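Local coordinates for putative periplasmic protein (Wolinella succinogenes, PDB 3KN3) that binds glutathione and is probably a periplasmic solute-binding protein with the two-lobed periplasmic binding protein fold, at residues V58-H61 against V65-E68; T13-T18 against N201-M206; K72-D77 against P210-K215; V34-V39 against K222-W227; F117-D122 against S128-V133. All coordinates share one frame; numbering follows the deposited sequence.

Interaction 1 of 5, residues V58-H61 against V65-E68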
# COMPACT_ATOMS: atom_id res chain seq x y z
N VAL A 58 0.94 -0.24 -16.30
CA VAL A 58 1.85 0.11 -15.24
C VAL A 58 1.10 -0.12 -13.91
O VAL A 58 -0.10 0.11 -13.82
CB VAL A 58 2.31 1.59 -15.42
CG1 VAL A 58 2.22 2.35 -14.14
CG2 VAL A 58 3.71 1.65 -16.02
N PHE A 59 1.80 -0.62 -12.90
CA PHE A 59 1.13 -1.02 -11.67
C PHE A 59 1.97 -0.64 -10.46
O PHE A 59 2.94 -1.32 -10.13
CB PHE A 59 0.89 -2.51 -11.67
CG PHE A 59 -0.06 -2.98 -10.62
CD1 PHE A 59 -1.11 -2.18 -10.21
CD2 PHE A 59 0.09 -4.23 -10.04
CE1 PHE A 59 -2.02 -2.63 -9.23
CE2 PHE A 59 -0.80 -4.69 -9.07
CZ PHE A 59 -1.86 -3.88 -8.67
N VAL A 60 1.59 0.45 -9.80
CA VAL A 60 2.46 1.05 -8.80
C VAL A 60 1.73 1.44 -7.52
O VAL A 60 0.53 1.17 -7.33
CB VAL A 60 3.19 2.29 -9.37
CG1 VAL A 60 4.12 1.89 -10.53
CG2 VAL A 60 2.19 3.37 -9.81
N HIS A 61 2.47 2.09 -6.63
CA HIS A 61 2.03 2.26 -5.27
C HIS A 61 2.57 3.57 -4.75
O HIS A 61 3.25 3.60 -3.73
CB HIS A 61 2.58 1.09 -4.44
CG HIS A 61 2.06 1.03 -3.04
ND1 HIS A 61 2.88 1.10 -1.94
CD2 HIS A 61 0.79 0.89 -2.57
CE1 HIS A 61 2.14 1.00 -0.84
NE2 HIS A 61 0.88 0.88 -1.20
N VAL A 65 3.22 10.60 -7.51
CA VAL A 65 3.70 10.53 -8.89
C VAL A 65 2.70 9.93 -9.85
O VAL A 65 2.70 10.29 -11.03
CB VAL A 65 5.04 9.78 -9.00
CG1 VAL A 65 6.20 10.69 -8.62
CG2 VAL A 65 5.02 8.53 -8.15
N GLU A 66 1.85 9.02 -9.38
CA GLU A 66 0.79 8.47 -10.22
C GLU A 66 0.01 9.62 -10.83
O GLU A 66 -0.28 9.63 -12.03
CB GLU A 66 -0.15 7.58 -9.41
CG GLU A 66 0.49 6.33 -8.85
CD GLU A 66 -0.47 5.56 -7.98
OE1 GLU A 66 -1.69 5.83 -8.10
OE2 GLU A 66 -0.03 4.69 -7.19
N LEU A 67 -0.31 10.61 -10.00
CA LEU A 67 -1.08 11.76 -10.46
C LEU A 67 -0.30 12.63 -11.45
O LEU A 67 -0.85 13.08 -12.45
CB LEU A 67 -1.60 12.56 -9.26
CG LEU A 67 -2.42 11.73 -8.26
CD1 LEU A 67 -3.47 12.60 -7.58
CD2 LEU A 67 -3.09 10.52 -8.92
N GLU A 68 0.97 12.87 -11.16
CA GLU A 68 1.88 13.51 -12.10
C GLU A 68 1.81 12.81 -13.44
O GLU A 68 1.67 13.44 -14.49
CB GLU A 68 3.32 13.34 -11.61
CG GLU A 68 3.58 13.94 -10.28
CD GLU A 68 4.25 15.27 -10.41
OE1 GLU A 68 4.39 15.96 -9.38
OE2 GLU A 68 4.63 15.61 -11.56

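Interaction 2 of 5, residues T13-T18 against N201-M206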
# COMPACT_ATOMS: atom_id res chain seq x y z
N THR A 13 9.00 -3.44 -7.34
CA THR A 13 9.56 -4.53 -6.57
C THR A 13 8.81 -4.78 -5.24
O THR A 13 8.54 -5.92 -4.87
CB THR A 13 11.08 -4.33 -6.37
OG1 THR A 13 11.59 -5.37 -5.54
CG2 THR A 13 11.38 -2.98 -5.75
N SER A 14 8.41 -3.72 -4.56
CA SER A 14 7.63 -3.91 -3.35
C SER A 14 6.22 -4.46 -3.64
O SER A 14 5.70 -5.27 -2.87
CB SER A 14 7.59 -2.64 -2.49
OG SER A 14 7.05 -1.55 -3.21
N THR A 15 5.62 -4.05 -4.75
CA THR A 15 4.29 -4.57 -5.13
C THR A 15 4.38 -6.07 -5.41
O THR A 15 3.57 -6.86 -4.94
CB THR A 15 3.71 -3.87 -6.37
OG1 THR A 15 3.60 -2.47 -6.14
CG2 THR A 15 2.34 -4.42 -6.68
N ASP A 16 5.38 -6.44 -6.19
CA ASP A 16 5.61 -7.83 -6.53
C ASP A 16 5.69 -8.71 -5.28
O ASP A 16 5.20 -9.83 -5.28
CB ASP A 16 6.88 -7.97 -7.34
CG ASP A 16 7.11 -9.39 -7.81
OD1 ASP A 16 6.11 -10.12 -8.00
OD2 ASP A 16 8.29 -9.77 -7.98
N ASN A 17 6.31 -8.17 -4.22
CA ASN A 17 6.57 -8.93 -2.99
C ASN A 17 5.37 -9.21 -2.12
O ASN A 17 5.40 -10.11 -1.29
CB ASN A 17 7.64 -8.24 -2.16
CG ASN A 17 8.97 -8.32 -2.80
OD1 ASN A 17 9.21 -9.17 -3.67
ND2 ASN A 17 9.87 -7.43 -2.41
N THR A 18 4.31 -8.44 -2.32
CA THR A 18 3.04 -8.67 -1.67
C THR A 18 2.34 -9.94 -2.19
O THR A 18 1.46 -10.50 -1.52
CB THR A 18 2.11 -7.47 -1.87
OG1 THR A 18 1.57 -7.49 -3.20
CG2 THR A 18 2.87 -6.16 -1.63
N ASN A 201 -5.16 0.66 1.91
CA ASN A 201 -3.98 0.65 1.05
C ASN A 201 -4.35 0.39 -0.41
O ASN A 201 -5.03 -0.59 -0.73
CB ASN A 201 -3.02 -0.45 1.52
CG ASN A 201 -1.60 -0.26 1.00
OD1 ASN A 201 -1.25 0.81 0.48
ND2 ASN A 201 -0.77 -1.29 1.15
N PHE A 202 -3.88 1.25 -1.32
CA PHE A 202 -4.19 1.06 -2.73
C PHE A 202 -2.97 1.00 -3.63
O PHE A 202 -2.02 1.78 -3.49
CB PHE A 202 -5.09 2.18 -3.24
CG PHE A 202 -6.37 2.30 -2.49
CD1 PHE A 202 -7.50 1.62 -2.92
CD2 PHE A 202 -6.46 3.10 -1.36
CE1 PHE A 202 -8.69 1.73 -2.24
CE2 PHE A 202 -7.64 3.21 -0.68
CZ PHE A 202 -8.76 2.53 -1.12
N TYR A 203 -3.03 0.07 -4.58
CA TYR A 203 -2.08 -0.00 -5.68
C TYR A 203 -2.81 0.37 -6.98
O TYR A 203 -3.91 -0.11 -7.25
CB TYR A 203 -1.49 -1.41 -5.76
CG TYR A 203 -0.82 -1.88 -4.47
CD1 TYR A 203 0.57 -1.83 -4.32
CD2 TYR A 203 -1.58 -2.38 -3.42
CE1 TYR A 203 1.17 -2.27 -3.16
CE2 TYR A 203 -0.98 -2.81 -2.26
CZ TYR A 203 0.39 -2.76 -2.13
OH TYR A 203 0.96 -3.19 -0.96
N SER A 204 -2.20 1.23 -7.79
CA SER A 204 -2.86 1.76 -8.97
C SER A 204 -2.39 1.12 -10.26
O SER A 204 -1.19 1.00 -10.49
CB SER A 204 -2.62 3.26 -9.06
OG SER A 204 -3.19 3.93 -7.96
N ILE A 205 -3.36 0.73 -11.09
CA ILE A 205 -3.08 0.27 -12.44
C ILE A 205 -3.38 1.43 -13.35
O ILE A 205 -4.40 2.09 -13.20
CB ILE A 205 -4.00 -0.88 -12.86
CG1 ILE A 205 -3.88 -2.03 -11.87
CG2 ILE A 205 -3.64 -1.40 -14.25
CD1 ILE A 205 -4.91 -3.09 -12.10
N MSE A 206 -2.48 1.71 -14.28
CA MSE A 206 -2.75 2.68 -15.33
C MSE A 206 -2.37 2.09 -16.68
O MSE A 206 -1.38 1.36 -16.78
CB MSE A 206 -1.99 3.98 -15.11
CG MSE A 206 -2.41 4.74 -13.87
SE MSE A 206 -1.12 6.14 -13.40
CE MSE A 206 -2.10 7.06 -12.00

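Interaction 3 of 5, residues K72-D77 against P210-K215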
# COMPACT_ATOMS: atom_id res chain seq x y z
N LYS A 72 0.95 14.39 -16.98
CA LYS A 72 1.95 14.50 -18.04
C LYS A 72 1.45 13.88 -19.35
O LYS A 72 1.97 14.18 -20.43
CB LYS A 72 3.25 13.81 -17.61
CG LYS A 72 4.50 14.71 -17.52
CD LYS A 72 4.75 15.21 -16.09
CE LYS A 72 5.69 14.29 -15.32
NZ LYS A 72 7.06 14.33 -15.87
N GLY A 73 0.46 13.01 -19.24
CA GLY A 73 -0.11 12.36 -20.41
C GLY A 73 0.41 10.95 -20.63
O GLY A 73 0.14 10.33 -21.65
N PHE A 74 1.16 10.44 -19.66
CA PHE A 74 1.82 9.16 -19.80
C PHE A 74 0.87 8.00 -19.56
O PHE A 74 0.89 7.02 -20.30
CB PHE A 74 3.07 9.08 -18.89
CG PHE A 74 4.13 10.08 -19.24
CD1 PHE A 74 4.13 10.69 -20.48
CD2 PHE A 74 5.12 10.40 -18.33
CE1 PHE A 74 5.11 11.62 -20.81
CE2 PHE A 74 6.09 11.33 -18.65
CZ PHE A 74 6.09 11.93 -19.89
N GLY A 75 0.04 8.11 -18.53
CA GLY A 75 -0.92 7.07 -18.23
C GLY A 75 -2.35 7.57 -18.25
O GLY A 75 -2.61 8.75 -18.01
N ILE A 76 -3.28 6.67 -18.55
CA ILE A 76 -4.70 6.98 -18.49
C ILE A 76 -5.41 5.87 -17.73
O ILE A 76 -4.82 4.82 -17.46
CB ILE A 76 -5.32 7.08 -19.88
CG1 ILE A 76 -5.21 5.75 -20.62
CG2 ILE A 76 -4.65 8.19 -20.69
CD1 ILE A 76 -5.83 5.79 -22.02
N ASP A 77 -6.67 6.11 -17.37
CA ASP A 77 -7.54 5.10 -16.77
C ASP A 77 -7.04 4.60 -15.43
O ASP A 77 -7.22 3.44 -15.07
CB ASP A 77 -7.77 3.94 -17.74
CG ASP A 77 -8.45 4.38 -19.02
OD1 ASP A 77 -8.30 3.68 -20.05
OD2 ASP A 77 -9.12 5.43 -19.02
N PRO A 210 -2.34 5.24 -25.44
CA PRO A 210 -2.19 4.76 -26.82
C PRO A 210 -1.86 5.91 -27.77
O PRO A 210 -1.29 5.70 -28.84
CB PRO A 210 -3.58 4.19 -27.17
CG PRO A 210 -4.47 4.46 -25.94
CD PRO A 210 -3.76 5.42 -25.06
N LYS A 211 -2.23 7.13 -27.37
CA LYS A 211 -1.97 8.32 -28.16
C LYS A 211 -0.48 8.56 -28.31
O LYS A 211 -0.04 9.14 -29.30
CB LYS A 211 -2.60 9.55 -27.50
CG LYS A 211 -3.77 10.15 -28.26
CD LYS A 211 -4.99 9.23 -28.26
CE LYS A 211 -6.22 9.93 -28.84
NZ LYS A 211 -6.57 11.18 -28.09
N ARG A 212 0.31 8.14 -27.34
CA ARG A 212 1.76 8.27 -27.50
C ARG A 212 2.45 6.95 -27.79
O ARG A 212 3.56 6.93 -28.32
CB ARG A 212 2.41 9.02 -26.33
CG ARG A 212 1.95 8.64 -24.95
CD ARG A 212 2.23 9.78 -23.98
NE ARG A 212 3.53 10.41 -24.20
CZ ARG A 212 4.69 9.83 -23.90
NH1 ARG A 212 4.70 8.61 -23.38
NH2 ARG A 212 5.84 10.45 -24.13
N CYS A 213 1.81 5.84 -27.46
CA CYS A 213 2.42 4.55 -27.72
C CYS A 213 1.60 3.74 -28.73
O CYS A 213 0.79 2.89 -28.36
CB CYS A 213 2.69 3.80 -26.41
SG CYS A 213 3.85 4.69 -25.30
N GLU A 214 1.82 4.05 -30.00
CA GLU A 214 1.06 3.49 -31.12
C GLU A 214 0.90 1.98 -31.04
O GLU A 214 -0.12 1.43 -31.46
CB GLU A 214 1.72 3.84 -32.45
CG GLU A 214 1.65 5.31 -32.84
CD GLU A 214 2.49 5.63 -34.07
OE1 GLU A 214 3.00 4.67 -34.70
OE2 GLU A 214 2.65 6.82 -34.40
N LYS A 215 1.91 1.32 -30.49
CA LYS A 215 1.97 -0.12 -30.54
C LYS A 215 1.70 -0.81 -29.20
O LYS A 215 1.88 -2.02 -29.07
CB LYS A 215 3.34 -0.53 -31.09
CG LYS A 215 3.59 0.03 -32.48
CD LYS A 215 4.79 -0.61 -33.16
CE LYS A 215 4.83 -0.22 -34.63
NZ LYS A 215 6.01 -0.81 -35.34
O HOH W 1 3.09 6.74 -22.28

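Interaction 4 of 5, residues V34-V39 against K222-W227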
# COMPACT_ATOMS: atom_id res chain seq x y z
N VAL A 34 -5.91 -14.73 -21.08
CA VAL A 34 -4.73 -13.88 -21.21
C VAL A 34 -3.70 -14.11 -20.10
O VAL A 34 -4.05 -14.17 -18.92
CB VAL A 34 -5.09 -12.39 -21.19
CG1 VAL A 34 -3.81 -11.53 -21.11
CG2 VAL A 34 -5.96 -12.01 -22.39
N ASP A 35 -2.43 -14.23 -20.48
CA ASP A 35 -1.33 -14.30 -19.52
C ASP A 35 -0.75 -12.94 -19.14
O ASP A 35 -0.28 -12.18 -19.98
CB ASP A 35 -0.20 -15.19 -20.03
CG ASP A 35 -0.53 -16.66 -19.95
OD1 ASP A 35 -1.16 -17.07 -18.95
OD2 ASP A 35 -0.15 -17.41 -20.88
N LEU A 36 -0.77 -12.65 -17.84
CA LEU A 36 -0.10 -11.50 -17.28
C LEU A 36 1.41 -11.72 -17.19
O LEU A 36 1.88 -12.68 -16.59
CB LEU A 36 -0.65 -11.25 -15.88
CG LEU A 36 -0.90 -9.79 -15.51
CD1 LEU A 36 -1.77 -9.16 -16.58
CD2 LEU A 36 -1.55 -9.71 -14.13
N LYS A 37 2.17 -10.82 -17.80
CA LYS A 37 3.62 -10.89 -17.72
C LYS A 37 4.13 -9.58 -17.14
O LYS A 37 3.83 -8.50 -17.66
CB LYS A 37 4.23 -11.16 -19.11
CG LYS A 37 3.94 -12.54 -19.71
CD LYS A 37 4.69 -13.68 -19.00
CE LYS A 37 6.23 -13.56 -19.10
NZ LYS A 37 6.80 -14.28 -20.30
N TRP A 38 4.88 -9.64 -16.06
CA TRP A 38 5.32 -8.40 -15.44
C TRP A 38 6.81 -8.33 -15.14
O TRP A 38 7.47 -9.34 -14.94
CB TRP A 38 4.51 -8.09 -14.19
CG TRP A 38 4.63 -9.09 -13.06
CD1 TRP A 38 5.53 -9.06 -12.03
CD2 TRP A 38 3.81 -10.25 -12.85
NE1 TRP A 38 5.32 -10.13 -11.19
CE2 TRP A 38 4.28 -10.87 -11.67
CE3 TRP A 38 2.74 -10.83 -13.54
CZ2 TRP A 38 3.71 -12.04 -11.16
CZ3 TRP A 38 2.17 -11.99 -13.04
CH2 TRP A 38 2.65 -12.58 -11.86
N VAL A 39 7.33 -7.12 -15.11
CA VAL A 39 8.68 -6.92 -14.67
C VAL A 39 8.63 -5.97 -13.49
O VAL A 39 7.94 -4.96 -13.53
CB VAL A 39 9.55 -6.35 -15.78
CG1 VAL A 39 11.00 -6.36 -15.35
CG2 VAL A 39 9.40 -7.19 -17.03
N LYS A 222 -7.22 -2.13 -21.41
CA LYS A 222 -8.57 -1.79 -21.00
C LYS A 222 -9.36 -3.03 -20.54
O LYS A 222 -10.15 -2.98 -19.59
CB LYS A 222 -9.29 -1.04 -22.13
CG LYS A 222 -10.77 -0.84 -21.91
CD LYS A 222 -11.09 0.40 -21.09
CE LYS A 222 -12.61 0.55 -20.94
NZ LYS A 222 -13.37 0.10 -22.17
N GLN A 223 -9.13 -4.16 -21.20
CA GLN A 223 -9.81 -5.39 -20.81
C GLN A 223 -9.43 -5.80 -19.38
O GLN A 223 -10.29 -6.12 -18.56
CB GLN A 223 -9.47 -6.51 -21.78
CG GLN A 223 -10.16 -7.81 -21.47
CD GLN A 223 -9.67 -8.95 -22.36
OE1 GLN A 223 -9.81 -8.89 -23.58
NE2 GLN A 223 -9.09 -9.98 -21.75
N PHE A 224 -8.14 -5.77 -19.09
CA PHE A 224 -7.68 -6.11 -17.76
C PHE A 224 -8.24 -5.17 -16.71
O PHE A 224 -8.66 -5.59 -15.63
CB PHE A 224 -6.17 -6.08 -17.72
CG PHE A 224 -5.60 -6.37 -16.38
CD1 PHE A 224 -5.78 -7.62 -15.81
CD2 PHE A 224 -4.89 -5.41 -15.69
CE1 PHE A 224 -5.25 -7.90 -14.57
CE2 PHE A 224 -4.35 -5.69 -14.45
CZ PHE A 224 -4.54 -6.94 -13.89
N ILE A 225 -8.24 -3.88 -17.02
CA ILE A 225 -8.76 -2.89 -16.09
C ILE A 225 -10.26 -3.09 -15.85
O ILE A 225 -10.73 -2.99 -14.73
CB ILE A 225 -8.45 -1.45 -16.59
CG1 ILE A 225 -6.98 -1.10 -16.35
CG2 ILE A 225 -9.36 -0.44 -15.92
CD1 ILE A 225 -6.58 0.20 -17.00
N ASP A 226 -11.00 -3.37 -16.91
CA ASP A 226 -12.44 -3.59 -16.76
C ASP A 226 -12.69 -4.83 -15.90
O ASP A 226 -13.59 -4.86 -15.07
CB ASP A 226 -13.12 -3.74 -18.13
CG ASP A 226 -13.13 -2.44 -18.93
OD1 ASP A 226 -12.85 -1.36 -18.36
OD2 ASP A 226 -13.44 -2.50 -20.15
N TRP A 227 -11.87 -5.86 -16.09
CA TRP A 227 -12.00 -7.09 -15.32
C TRP A 227 -11.84 -6.80 -13.83
O TRP A 227 -12.68 -7.18 -13.01
CB TRP A 227 -10.97 -8.10 -15.82
CG TRP A 227 -10.88 -9.37 -15.06
CD1 TRP A 227 -11.74 -10.43 -15.14
CD2 TRP A 227 -9.86 -9.75 -14.13
NE1 TRP A 227 -11.33 -11.43 -14.30
CE2 TRP A 227 -10.18 -11.04 -13.67
CE3 TRP A 227 -8.72 -9.12 -13.63
CZ2 TRP A 227 -9.39 -11.73 -12.74
CZ3 TRP A 227 -7.94 -9.80 -12.70
CH2 TRP A 227 -8.28 -11.08 -12.26

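Interaction 5 of 5, residues F117-D122 against S128-V133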
# COMPACT_ATOMS: atom_id res chain seq x y z
N PHE A 117 5.03 6.92 19.98
CA PHE A 117 4.72 6.52 18.64
C PHE A 117 5.97 6.53 17.77
O PHE A 117 6.65 7.55 17.65
CB PHE A 117 3.65 7.43 18.03
CG PHE A 117 3.20 6.97 16.69
CD1 PHE A 117 2.07 6.19 16.55
CD2 PHE A 117 3.95 7.26 15.55
CE1 PHE A 117 1.67 5.75 15.31
CE2 PHE A 117 3.56 6.82 14.31
CZ PHE A 117 2.42 6.05 14.19
N VAL A 118 6.25 5.40 17.14
CA VAL A 118 7.44 5.25 16.31
C VAL A 118 7.15 5.36 14.82
O VAL A 118 6.44 4.55 14.24
CB VAL A 118 8.14 3.92 16.59
CG1 VAL A 118 9.46 3.84 15.80
CG2 VAL A 118 8.36 3.74 18.09
N SER A 119 7.75 6.35 14.18
CA SER A 119 7.61 6.55 12.75
C SER A 119 8.78 5.91 12.01
O SER A 119 9.91 5.83 12.53
CB SER A 119 7.55 8.05 12.46
OG SER A 119 7.73 8.32 11.09
N ARG A 120 8.52 5.45 10.78
CA ARG A 120 9.57 4.92 9.92
C ARG A 120 10.67 5.96 9.75
O ARG A 120 11.84 5.63 9.73
CB ARG A 120 9.02 4.52 8.54
CG ARG A 120 8.24 3.22 8.51
CD ARG A 120 9.13 2.00 8.57
NE ARG A 120 10.00 1.90 7.39
CZ ARG A 120 9.68 1.25 6.27
NH1 ARG A 120 8.50 0.66 6.14
NH2 ARG A 120 10.54 1.21 5.27
N GLY A 121 10.27 7.22 9.60
CA GLY A 121 11.22 8.30 9.40
C GLY A 121 12.30 8.03 8.35
O GLY A 121 13.45 8.40 8.53
N ASP A 122 11.91 7.36 7.26
CA ASP A 122 12.80 7.13 6.12
C ASP A 122 12.07 7.54 4.84
O ASP A 122 10.99 8.12 4.90
CB ASP A 122 13.22 5.65 6.03
CG ASP A 122 12.02 4.71 5.89
OD1 ASP A 122 12.23 3.49 5.73
OD2 ASP A 122 10.87 5.19 5.94
N SER A 128 5.25 7.91 4.26
CA SER A 128 4.49 9.05 3.74
C SER A 128 2.99 8.83 3.93
O SER A 128 2.23 9.79 4.03
CB SER A 128 4.83 9.32 2.28
OG SER A 128 4.63 8.16 1.51
N LYS A 129 2.58 7.57 3.99
CA LYS A 129 1.21 7.25 4.36
C LYS A 129 0.92 7.63 5.80
O LYS A 129 -0.08 8.27 6.08
CB LYS A 129 0.96 5.75 4.20
CG LYS A 129 -0.41 5.35 4.67
CD LYS A 129 -1.48 6.14 3.95
CE LYS A 129 -2.85 5.51 4.14
NZ LYS A 129 -3.87 6.19 3.31
N GLU A 130 1.81 7.23 6.70
CA GLU A 130 1.68 7.53 8.12
C GLU A 130 1.66 9.03 8.37
O GLU A 130 0.93 9.51 9.22
CB GLU A 130 2.81 6.87 8.92
CG GLU A 130 2.89 7.29 10.37
CD GLU A 130 4.12 8.11 10.66
OE1 GLU A 130 5.18 7.78 10.09
OE2 GLU A 130 4.04 9.08 11.45
N ARG A 131 2.48 9.77 7.63
CA ARG A 131 2.45 11.23 7.68
C ARG A 131 1.09 11.75 7.24
O ARG A 131 0.54 12.66 7.85
CB ARG A 131 3.57 11.83 6.83
CG ARG A 131 4.95 11.63 7.46
CD ARG A 131 6.10 11.99 6.53
NE ARG A 131 6.14 13.40 6.20
CZ ARG A 131 6.53 14.35 7.04
NH1 ARG A 131 6.53 15.63 6.65
NH2 ARG A 131 6.91 14.03 8.27
N GLU A 132 0.54 11.18 6.17
CA GLU A 132 -0.78 11.57 5.71
C GLU A 132 -1.84 11.34 6.80
O GLU A 132 -2.72 12.18 7.01
CB GLU A 132 -1.16 10.81 4.44
CG GLU A 132 -1.44 11.70 3.23
CD GLU A 132 -2.76 12.48 3.34
OE1 GLU A 132 -3.48 12.56 2.33
OE2 GLU A 132 -3.06 13.03 4.43
N VAL A 133 -1.74 10.22 7.49
CA VAL A 133 -2.72 9.93 8.54
C VAL A 133 -2.71 10.96 9.69
O VAL A 133 -3.79 11.36 10.15
CB VAL A 133 -2.55 8.50 9.07
CG1 VAL A 133 -3.55 8.22 10.19
CG2 VAL A 133 -2.69 7.49 7.92
O HOH W 2 5.94 5.43 9.38

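Interaction 1 of 5, residues V58-H61 against V65-E68
Glu66 runs the aliphatic part of its side chain over one methyl of Val60. Its CG lies 3.5 Å from Val60 CG2, and Glu66 CD is 3.9 Å from that same methyl. The two side chains pass alongside each other in opposite senses. Val60 chi1 of -63° puts CG1 opposite the carbonyl carbon and CG2 between the backbone N and C, and it is CG2 that meets the glutamate. Glu66 stays extended beyond CG (chi2 176°), which carries its carboxylate from helix 63-72 to the end of strand 57-60. There OE2 is 3.6 Å from Val60 O and 3.7 Å from His61 N, too far to bond either; it accepts instead from Ala62 N in the short turn joining strand and helix. OE1 faces a different set of partners, forming a salt bridge with Arg78 and a probable, unusually short hydrogen bond with Ser204 of strand 202-208. Helix and strand are thus packed together in a strand-turn-helix unit of the lobe. With an alanine here, Arg78 would probably lose its carboxylate mate, Ala62 N its acceptor, and Val60 CG2 the methylene packed on it. The turn follows directly on His61, a glutathione-binding residue whose ring stacks on Tyr203 and whose NE2 is bonded to Asn201. The chemistry is that of a buried carboxylate lying alongside a valine: with an arginine and a backbone N-H for company, it is likely to remain ionised, and it ties the binding-site turn to the neighbouring strand.

Interaction 2 of 5, residues T13-T18 against N201-M206
Tyr203 reaches from strand 202-208 to helix 13-18, and its ring is where Thr15 and Thr18 meet the strand. CB sets out toward the helix, and chi1 of -56° places CG opposite the carbonyl carbon. On one flank of the ring CD1 meets Thr15 twice, 3.6 Å from OG1 and 3.9 Å from CG2. The next atom, Tyr203 CE1, also lies 3.9 Å from Thr15 OG1. The threonine approaches obliquely, its side chain sliding past the tyrosine in the opposite sense, and no hydrogen bond joins the two. At the far end Tyr203 OH is 3.6 Å from Thr18 CG2, the two side chains coming from opposite directions. This helix directly follows the first strand of the periplasmic binding protein fold, so the contact sets the start of the chain against a strand close to its end. Tyr203 belongs to the glutathione site, as does His61; Thr12, another site residue, lies beside Thr15. Phe59, from strand 57-60, packs on both Thr15 and Tyr203. Thr18 presents its methyl to the tyrosine while its hydroxyl is engaged by backbone atoms: with chi1 at 76°, OG1 donates to Thr15 O over 2.7 Å, in the carbonyl plane, and is also bonded to Leu20 N. Thr15 O accepts a second bond from Thr18 N at 3.1 Å.

Interaction 3 of 5, residues K72-D77 against P210-K215
The guanidinium of Arg212 has Phe74 CD1 over the centre of one face, 3.5 Å above its plane, and water 1 at its edge, in plane. Relative to the phenyl ring the approach is oblique, and the two planes stand 50° apart. Phe74 CE1 also comes 3.6 Å from Arg212 NH2, so the contact runs along one side of the ring. A face of that ring carries Lys72 CB, 3.8 Å above the plane and over its centre. The bend in the arginine at chi3 (-41°) brings the guanidinium alongside Phe74. Water 1 then bridges the segments: it accepts from Arg212 NH1 over 2.7 Å and donates to Phe74 O over 3.0 Å. NH1 has a further bond to Glu51 O. Gly73 ends helix 63-72 in a Schellman motif, its positive phi turning the chain into the short strand 75-76. Its carbonyl O packs 3.2 Å from Arg212 CD and is bonded to Asn209 ND2. A leucine in place of Arg212 would probably strip Glu51 O and water 1 of their donor and leave Phe74 without the flat group packed on its flank. Further along the strand, Ile76 CD1 meets Pro210 CD at 3.7 Å, an apolar contact that Tyr218 of helix 218-229 extends by packing on both residues. The loop carrying Pro210 and Arg212 is also held covalently, through the disulfide between Cys213 and Cys53.

Interaction 4 of 5, residues V34-V39 against K222-W227
Leu36 and Phe224 bury the largest areas here, and they meet at about a right angle. Leu36 CD1 stands over one face of the phenyl ring, 4.2 Å above the plane and displaced toward the rim. The other methyl, CD2, is 4.1 Å from Phe224 CZ and just as far from CE1. Phe224 reaches the strand because its CG lies opposite the backbone N (chi1 178°), which throws the ring out from helix 218-229. The contact is apolar side-chain packing. Val34 adds a smaller touch: its CG2 is 3.8 Å from Gln223 NE2. Gln223 approaches from the opposite direction on an extended chain, and its amide nitrogen makes a weak hydrogen bond to Tyr28 OH. Tyr28 belongs to helix 20-32 and binds the group together further, meeting Phe224 edge-to-face and packing on Val34. The phenyl ring of Phe224 also touches Leu7 of strand 6-12 and Ile205 of strand 202-208, while Leu36 rests on Leu7 and Met9. Helix 218-229 therefore lies on the mixed sheet beside helix 20-32, with Phe224 reaching from helix 218-229 to the strands.

Interaction 5 of 5, residues F117-D122 against S128-V133
Ser119 and Glu130 join the first strand and the helix of a beta-alpha-beta unit, strand 117-119, helix 125-138 and strand 148-150, whose connecting loop carries the glutathione-binding residue Arg120. The serine hydroxyl donates to Glu130 OE1 over 2.8 Å, meeting it on the syn side but 21° out of the carboxylate plane. The same OG accepts from Gly121 N at 3.1 Å, which makes an ST turn where the strand ends. Glu130 is bent at chi2 (-111°), bringing the carboxylate across to the strand. Its other oxygen, OE2, is bonded to Tyr148 OH and lies 3.7 Å from Phe117 CE2. The buried carboxylate is thus satisfied by hydroxyls from two neighbouring strands. The end of the Arg120 side chain leads away from residues 128-133: NE is bonded to Gln153 O, and NH2 forms a salt bridge at 2.9 Å to Asp122 OD1, which offers its syn lone pair and lies 22° out of the guanidinium plane. The backbone of Arg120 is still linked to the glutamate, through water 2, which accepts from Arg120 N at 2.9 Å and donates to Glu130 OE1 at 2.6 Å.

Interactions 1 to 4 all reach the six-stranded mixed sheet, whereas interaction 5 belongs to the five-stranded sheet of the other lobe, its centre about 33 Å from those of interactions 3 and 4. Interactions 1 and 2 have centres about 10 Å apart and touch on neighbouring strands 57-60 and 202-208. Interaction 3, its centre about 20 Å from that of interaction 2, lies where strand 75-76 pairs with strand 202-208. Along the chain, interactions 1 and 5 nest inside the loop interaction 2 closes, which crosses interactions 3 and 4, so both chain ends build the first lobe. Glutathione-binding residues in interactions 1, 2 and 5 come from both lobes, consistent with a ligand held between them.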